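Local coordinates for protein 4-phosphoerythronate dehydrogenase (Lactobacillus jensenii, PDB 4PRK) that probably reduces pyruvate to D-lactate with NADH, as a Rossmann-fold D-lactate dehydrogenase of the D-isomer specific 2-hydroxyacid dehydrogenase family, at residues 109-114 with 163-168. Sequence-based numbering, arbitrary orientation.
Sequences MAVTQA and QIFSAM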
ATOM      1  N   MET A 109       9.330  12.687  -7.711  1.00 24.50           N
ATOM      2  CA  MET A 109       9.331  13.700  -8.784  1.00 25.24           C
ATOM      3  C   MET A 109       8.886  12.967 -10.087  1.00 24.83           C
ATOM      4  O   MET A 109       8.012  13.421 -10.827  1.00 25.11           O
ATOM      5  CB  MET A 109      10.715  14.377  -8.934  1.00 23.33           C
ATOM      6  CG  MET A 109      10.809  15.345 -10.102  1.00 26.87           C
ATOM      7  SD  MET A 109       9.711  16.775  -9.910  1.00 30.60           S
ATOM      8  CE  MET A 109      10.941  18.062  -9.869  1.00 31.20           C
ATOM      9  N   ALA A 110       9.450  11.799 -10.316  1.00 24.09           N
ATOM     10  CA  ALA A 110       9.059  11.018 -11.464  1.00 24.63           C
ATOM     11  C   ALA A 110       7.561  10.720 -11.467  1.00 25.20           C
ATOM     12  O   ALA A 110       6.894  10.902 -12.461  1.00 26.09           O
ATOM     13  CB  ALA A 110       9.842   9.749 -11.453  1.00 26.56           C
ATOM     14  N   VAL A 111       7.034  10.241 -10.343  1.00 24.90           N
ATOM     15  CA  VAL A 111       5.626   9.883 -10.254  1.00 22.79           C
ATOM     16  C   VAL A 111       4.769  11.126 -10.468  1.00 24.81           C
ATOM     17  O   VAL A 111       3.782  11.090 -11.221  1.00 23.58           O
ATOM     18  CB  VAL A 111       5.291   9.305  -8.876  1.00 21.24           C
ATOM     19  CG1 VAL A 111       3.795   9.289  -8.586  1.00 22.11           C
ATOM     20  CG2 VAL A 111       5.878   7.948  -8.735  1.00 21.27           C
ATOM     21  N   THR A 112       5.114  12.193  -9.746  1.00 23.51           N
ATOM     22  CA  THR A 112       4.382  13.449  -9.838  1.00 23.82           C
ATOM     23  C   THR A 112       4.291  13.915 -11.280  1.00 24.11           C
ATOM     24  O   THR A 112       3.198  14.284 -11.784  1.00 24.97           O
ATOM     25  CB  THR A 112       5.121  14.540  -9.022  1.00 24.36           C
ATOM     26  OG1 THR A 112       4.992  14.259  -7.650  1.00 23.43           O
ATOM     27  CG2 THR A 112       4.581  15.871  -9.253  1.00 23.35           C
ATOM     28  N   GLN A 113       5.432  13.925 -11.964  1.00 23.36           N
ATOM     29  CA  GLN A 113       5.434  14.368 -13.372  1.00 23.67           C
ATOM     30  C   GLN A 113       4.607  13.447 -14.256  1.00 22.99           C
ATOM     31  O   GLN A 113       3.782  13.929 -15.048  1.00 20.56           O
ATOM     32  CB  GLN A 113       6.849  14.444 -13.920  1.00 26.34           C
ATOM     33  CG  GLN A 113       7.576  15.663 -13.424  1.00 26.64           C
ATOM     34  CD  GLN A 113       8.912  15.931 -14.142  1.00 27.40           C
ATOM     35  OE1 GLN A 113       9.098  15.584 -15.301  1.00 27.09           O
ATOM     36  NE2 GLN A 113       9.844  16.583 -13.433  1.00 27.13           N
ATOM     37  N   ALA A 114       4.753  12.134 -14.067  1.00 21.52           N
ATOM     38  CA  ALA A 114       3.920  11.180 -14.800  1.00 24.02           C
ATOM     39  C   ALA A 114       2.413  11.385 -14.582  1.00 25.89           C
ATOM     40  O   ALA A 114       1.645  11.281 -15.543  1.00 22.62           O
ATOM     41  CB  ALA A 114       4.267   9.736 -14.496  1.00 23.11           C
ATOM     42  N   GLN A 163       7.297   0.752  -6.015  1.00 26.36           N
ATOM     43  CA  GLN A 163       6.504   0.707  -4.773  1.00 28.31           C
ATOM     44  C   GLN A 163       5.326   1.685  -4.810  1.00 23.86           C
ATOM     45  O   GLN A 163       4.208   1.336  -4.495  1.00 21.25           O
ATOM     46  CB  GLN A 163       7.410   1.022  -3.550  1.00 33.34           C
ATOM     47  CG  GLN A 163       8.577   0.019  -3.397  1.00 40.91           C
ATOM     48  CD  GLN A 163       9.620   0.360  -2.331  1.00 41.60           C
ATOM     49  OE1 GLN A 163      10.829   0.222  -2.547  1.00 45.27           O
ATOM     50  NE2 GLN A 163       9.155   0.755  -1.165  1.00 46.97           N
ATOM     51  N   ILE A 164       5.574   2.914  -5.210  1.00 23.19           N
ATOM     52  CA  ILE A 164       4.505   3.927  -5.238  1.00 22.91           C
ATOM     53  C   ILE A 164       3.469   3.571  -6.295  1.00 25.34           C
ATOM     54  O   ILE A 164       2.232   3.461  -5.991  1.00 25.46           O
ATOM     55  CB  ILE A 164       5.082   5.347  -5.477  1.00 23.11           C
ATOM     56  CG1 ILE A 164       5.958   5.743  -4.293  1.00 21.75           C
ATOM     57  CG2 ILE A 164       3.978   6.407  -5.788  1.00 23.01           C
ATOM     58  CD1 ILE A 164       6.844   6.945  -4.622  1.00 24.83           C
ATOM     59  N   PHE A 165       3.939   3.278  -7.511  1.00 24.08           N
ATOM     60  CA  PHE A 165       2.948   2.943  -8.550  1.00 25.27           C
ATOM     61  C   PHE A 165       2.113   1.701  -8.214  1.00 25.38           C
ATOM     62  O   PHE A 165       0.895   1.701  -8.382  1.00 24.20           O
ATOM     63  CB  PHE A 165       3.584   2.855  -9.949  1.00 24.68           C
ATOM     64  CG  PHE A 165       3.710   4.185 -10.643  1.00 23.33           C
ATOM     65  CD1 PHE A 165       2.614   5.015 -10.793  1.00 24.09           C
ATOM     66  CD2 PHE A 165       4.899   4.581 -11.161  1.00 23.82           C
ATOM     67  CE1 PHE A 165       2.719   6.241 -11.446  1.00 25.36           C
ATOM     68  CE2 PHE A 165       5.013   5.799 -11.817  1.00 25.76           C
ATOM     69  CZ  PHE A 165       3.921   6.635 -11.950  1.00 24.60           C
ATOM     70  N   SER A 166       2.743   0.652  -7.705  1.00 24.79           N
ATOM     71  CA  SER A 166       1.977  -0.584  -7.405  1.00 26.39           C
ATOM     72  C   SER A 166       1.069  -0.353  -6.222  1.00 25.21           C
ATOM     73  O   SER A 166       0.032  -0.940  -6.149  1.00 28.29           O
ATOM     74  CB  SER A 166       2.888  -1.771  -7.165  1.00 26.17           C
ATOM     75  OG  SER A 166       3.695  -1.405  -6.099  1.00 31.48           O
ATOM     76  N   ALA A 167       1.405   0.555  -5.314  1.00 27.20           N
ATOM     77  CA  ALA A 167       0.523   0.824  -4.206  1.00 25.28           C
ATOM     78  C   ALA A 167      -0.711   1.608  -4.669  1.00 29.58           C
ATOM     79  O   ALA A 167      -1.729   1.542  -4.017  1.00 27.81           O
ATOM     80  CB  ALA A 167       1.250   1.538  -3.097  1.00 24.08           C
ATOM     81  N   MET A 168      -0.644   2.314  -5.812  1.00 31.38           N
ATOM     82  CA  MET A 168      -1.851   2.909  -6.406  1.00 30.15           C
ATOM     83  C   MET A 168      -2.647   1.905  -7.282  1.00 27.75           C
ATOM     84  O   MET A 168      -3.741   2.222  -7.816  1.00 25.41           O
ATOM     85  CB  MET A 168      -1.486   4.127  -7.250  1.00 32.32           C
ATOM     86  CG  MET A 168      -0.715   5.189  -6.501  1.00 32.50           C
ATOM     87  SD  MET A 168      -0.563   6.743  -7.384  1.00 35.48           S
ATOM     88  CE  MET A 168       1.006   6.597  -8.137  1.00 38.61           C
TER
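V111 carries this contact, pushing both methyls from helix 103-118 into a group of three side chains of segment 163-168. Its CG2, anti to the carbonyl carbon, sits over one face of the F165 ring, a CH-pi contact 4.2 Å from CG2 to the ring centroid and 23° off the normal, displaced toward the rim between CE2 and CZ. The same methyl meets I164 CG2 at 3.8 Å, the two side chains crossing obliquely. V111 CG1, anti to the backbone N, also touches I164 CG2 and meets M168 tip to tip, the methionine chain bending at chi3 (-96°) to bring CE within 3.9 Å of CG1. A114, one turn on from V111, sets its CB against the ring edge, 4.0 Å from F165 CZ, so face and edge are both packed from the same helix. An alanine here in place of V111 lacks both methyls and would probably loosen the packing against the F165 face, I164 CG2 and M168 CE. Further out, I164 also rests on R104 and E108, A114 backs onto I231 of strand 229-232, and the M168 carbonyl accepts a hydrogen bond from R104 of a second subunit. The axes of segments 109-114 and 163-167 approach to 10.9 Å, 44° apart in direction. Helix 155-167 starts at the glycine-rich turn that probably binds the dinucleotide; between 109-114 and 163-168 the contact is buried and apolar, depending on shape rather than charge.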